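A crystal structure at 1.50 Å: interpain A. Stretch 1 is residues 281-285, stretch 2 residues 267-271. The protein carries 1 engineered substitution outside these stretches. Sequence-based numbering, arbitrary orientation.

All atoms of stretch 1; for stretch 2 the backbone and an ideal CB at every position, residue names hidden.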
ATOM      1  N   SER A 281      -3.482  -2.177  10.140  1.00 10.33           N
ATOM      2  CA  SER A 281      -3.599  -0.793   9.767  1.00 10.90           C
ATOM      3  C   SER A 281      -3.059  -0.622   8.369  1.00 10.06           C
ATOM      4  O   SER A 281      -1.922  -1.025   8.082  1.00 10.52           O
ATOM      5  CB  SER A 281      -2.811   0.066  10.751  1.00 11.88           C
ATOM      6  OG  SER A 281      -2.892   1.439  10.404  1.00 12.75           O
ATOM      7  N   VAL A 282      -3.867  -0.026   7.500  1.00 10.17           N
ATOM      8  CA  VAL A 282      -3.541   0.122   6.082  1.00 10.93           C
ATOM      9  C   VAL A 282      -3.550   1.597   5.671  1.00 10.67           C
ATOM     10  O   VAL A 282      -4.499   2.344   5.983  1.00 10.90           O
ATOM     11  CB  VAL A 282      -4.543  -0.620   5.203  1.00 10.68           C
ATOM     12  CG1 VAL A 282      -4.222  -0.445   3.714  1.00 11.65           C
ATOM     13  CG2 VAL A 282      -4.600  -2.122   5.548  1.00 11.34           C
ATOM     14  N   ASN A 283      -2.469   1.981   4.990  1.00 10.99           N
ATOM     15  CA  ASN A 283      -2.378   3.264   4.312  1.00 10.29           C
ATOM     16  C   ASN A 283      -2.406   2.981   2.825  1.00 10.10           C
ATOM     17  O   ASN A 283      -1.450   2.469   2.285  1.00 10.74           O
ATOM     18  CB  ASN A 283      -1.103   3.987   4.739  1.00 10.84           C
ATOM     19  CG  ASN A 283      -1.035   5.408   4.198  1.00 10.34           C
ATOM     20  OD1 ASN A 283      -1.278   5.633   3.014  1.00 11.63           O
ATOM     21  ND2 ASN A 283      -0.750   6.376   5.084  1.00 12.55           N
ATOM     22  N   TRP A 284      -3.530   3.262   2.179  1.00 10.79           N
ATOM     23  CA  TRP A 284      -3.729   2.870   0.781  1.00 11.03           C
ATOM     24  C   TRP A 284      -2.954   3.736  -0.203  1.00 10.51           C
ATOM     25  O   TRP A 284      -2.913   3.397  -1.385  1.00 12.27           O
ATOM     26  CB  TRP A 284      -5.207   2.961   0.379  1.00 10.82           C
ATOM     27  CG  TRP A 284      -6.141   2.142   1.234  1.00  9.98           C
ATOM     28  CD1 TRP A 284      -6.982   2.614   2.211  1.00 10.05           C
ATOM     29  CD2 TRP A 284      -6.344   0.721   1.174  1.00  9.08           C
ATOM     30  NE1 TRP A 284      -7.703   1.570   2.758  1.00 10.55           N
ATOM     31  CE2 TRP A 284      -7.313   0.399   2.163  1.00 10.68           C
ATOM     32  CE3 TRP A 284      -5.765  -0.322   0.415  1.00 10.42           C
ATOM     33  CZ2 TRP A 284      -7.742  -0.898   2.395  1.00 11.25           C
ATOM     34  CZ3 TRP A 284      -6.211  -1.651   0.673  1.00 10.62           C
ATOM     35  CH2 TRP A 284      -7.184  -1.904   1.651  1.00 10.62           C
ATOM     36  N   GLY A 285      -2.397   4.850   0.252  1.00 10.35           N
ATOM     37  CA  GLY A 285      -1.649   5.757  -0.628  1.00 11.41           C
ATOM     38  C   GLY A 285      -2.584   6.467  -1.601  1.00 10.85           C
ATOM     39  O   GLY A 285      -2.216   6.736  -2.731  1.00 11.11           O
ATOM     40  N   UNK A 267      -1.966  -2.823  -7.424  1.00 15.69           N
ATOM     41  CA  UNK A 267      -2.387  -2.257  -6.169  1.00 14.76           C
ATOM     42  C   UNK A 267      -1.194  -2.349  -5.243  1.00 13.87           C
ATOM     43  O   UNK A 267      -0.393  -3.294  -5.303  1.00 14.07           O
ATOM     44  CB  UNK A 267      -3.615  -2.969  -5.599  1.00 14.76           C
ATOM     45  N   UNK A 268      -1.057  -1.380  -4.365  1.00 12.33           N
ATOM     46  CA  UNK A 268      -0.022  -1.454  -3.339  1.00 11.46           C
ATOM     47  C   UNK A 268      -0.357  -0.464  -2.257  1.00 11.63           C
ATOM     48  O   UNK A 268      -1.036   0.535  -2.491  1.00 11.78           O
ATOM     49  CB  UNK A 268       1.368  -1.182  -3.917  1.00 11.46           C
ATOM     50  N   UNK A 269       0.111  -0.762  -1.056  1.00 10.83           N
ATOM     51  CA  UNK A 269      -0.249   0.010   0.098  1.00 10.95           C
ATOM     52  C   UNK A 269       0.761  -0.314   1.172  1.00 10.70           C
ATOM     53  O   UNK A 269       1.657  -1.157   0.966  1.00 11.45           O
ATOM     54  CB  UNK A 269      -1.681  -0.277   0.553  1.00 10.95           C
ATOM     55  N   UNK A 270       0.620   0.350   2.313  1.00 10.70           N
ATOM     56  CA  UNK A 270       1.505   0.104   3.444  1.00 11.12           C
ATOM     57  C   UNK A 270       0.712  -0.514   4.594  1.00 11.05           C
ATOM     58  O   UNK A 270      -0.380  -0.010   4.942  1.00 12.34           O
ATOM     59  CB  UNK A 270       2.186   1.399   3.892  1.00 11.12           C
ATOM     60  N   UNK A 271       1.250  -1.590   5.179  1.00 11.52           N
ATOM     61  CA  UNK A 271       0.722  -2.070   6.476  1.00 11.20           C
ATOM     62  C   UNK A 271       1.578  -1.437   7.537  1.00 11.28           C
ATOM     63  O   UNK A 271       2.805  -1.663   7.600  1.00 11.52           O
ATOM     64  CB  UNK A 271       0.734  -3.596   6.590  1.00 11.20           C
TER

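The two strands run antiparallel, with N-to-C directions 136° apart, and a pair of backbone hydrogen bonds marks the register. The N of position 270 donates to Asn283 O (3.0 Å) and Asn283 N donates to the O of position 270 (2.9 Å), both nearly linear.

Position 267 has extended backbone angles, and its CB points sideways with nothing of stretch 1 within 5.5 Å. Stretch 1 sets no rule here, and many side chains would be compatible with it. The residue is His267; its end leads away from stretch 1, and its NE2 is hydrogen-bonded elsewhere in the structure.

At position 268 the CB points away, again with no neighbour from stretch 1. Small or large would be equally tolerable on this evidence. The residue is Ala268, which meets stretch 1 through its backbone: its O lies 3.6 Å from Trp284 O.

Position 269 is the demanding one. Its CB points toward stretch 1 and sits tightly, 3.3 Å from Asn283 O and 3.8 Å from Trp284 CA, so branching at CB would need care. Beyond it, Val282 CG1 and the six-membered ring of Trp284 offer an apolar surface that Leu, Met or an aromatic could use. The residue is Phe269. With chi1 at 51° (p) and chi2 at 89°, its ring brings CD1 to 3.6 Å from Val282 CG1 and CD2 to 3.8 Å from Trp284 CZ3. The edge of Trp284 meets the face of Phe269, with centroids 5.0 Å apart and planes at 61°. Although the CB of Trp284 points away from stretch 2, the far end of its indole comes back to make this contact.

Position 270 pairs with Asn283, and both CB atoms lie on the same face of the sheet. The extended backbone suits a beta-branched residue, and the side-chain neighbour across the strands is Asn283 CB, which leaves Val, Ile or Thr all plausible. The residue is Val270, chi1 t, its CB 4.3 Å from Asn283 CB. Asn283 OD1 accepts from Gly285 N at 3.1 Å. The carbonyl of position 270 also takes a CA-H...O contact, Val282 CA to Val270 O at 3.4 Å.

Position 271 pairs with Val282 without hydrogen bonds between them, its CB on the face that carries Val282. On that face an aliphatic side chain such as Val, Ile or Leu would suit, though Val282 does not touch it closely. The residue is Ile271 (chi1 m, chi2 t), whose CA makes a CA-H...O contact with Ser281 O at 3.3 Å.

Stretch 2 267-271: HAFVI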
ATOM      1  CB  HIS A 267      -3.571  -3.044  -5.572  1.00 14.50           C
ATOM      2  CG  HIS A 267      -3.494  -4.519  -5.807  1.00 15.79           C
ATOM      3  ND1 HIS A 267      -3.104  -5.424  -4.840  1.00 17.40           N
ATOM      4  CD2 HIS A 267      -3.768  -5.246  -6.916  1.00 16.33           C
ATOM      5  CE1 HIS A 267      -3.108  -6.643  -5.359  1.00 13.83           C
ATOM      6  NE2 HIS A 267      -3.519  -6.560  -6.613  1.00 17.49           N
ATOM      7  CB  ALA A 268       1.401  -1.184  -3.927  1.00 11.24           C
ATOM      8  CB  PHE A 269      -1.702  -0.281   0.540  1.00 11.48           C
ATOM      9  CG  PHE A 269      -2.043  -1.756   0.704  1.00 11.20           C
ATOM     10  CD1 PHE A 269      -1.844  -2.426   1.926  1.00 12.04           C
ATOM     11  CD2 PHE A 269      -2.608  -2.462  -0.351  1.00 14.22           C
ATOM     12  CE1 PHE A 269      -2.207  -3.773   2.075  1.00 14.44           C
ATOM     13  CE2 PHE A 269      -2.978  -3.817  -0.192  1.00 15.53           C
ATOM     14  CZ  PHE A 269      -2.754  -4.454   1.003  1.00 13.82           C
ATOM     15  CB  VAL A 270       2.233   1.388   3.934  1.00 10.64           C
ATOM     16  CG1 VAL A 270       3.190   1.075   5.085  1.00 11.25           C
ATOM     17  CG2 VAL A 270       2.946   2.036   2.757  1.00 13.07           C
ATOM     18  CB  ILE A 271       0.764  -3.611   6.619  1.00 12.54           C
ATOM     19  CG1 ILE A 271      -0.179  -4.258   5.576  1.00 14.58           C
ATOM     20  CG2 ILE A 271       0.443  -4.041   8.098  1.00 12.71           C
ATOM     21  CD1 ILE A 271      -0.002  -5.765   5.506  1.00 16.73           C
TER
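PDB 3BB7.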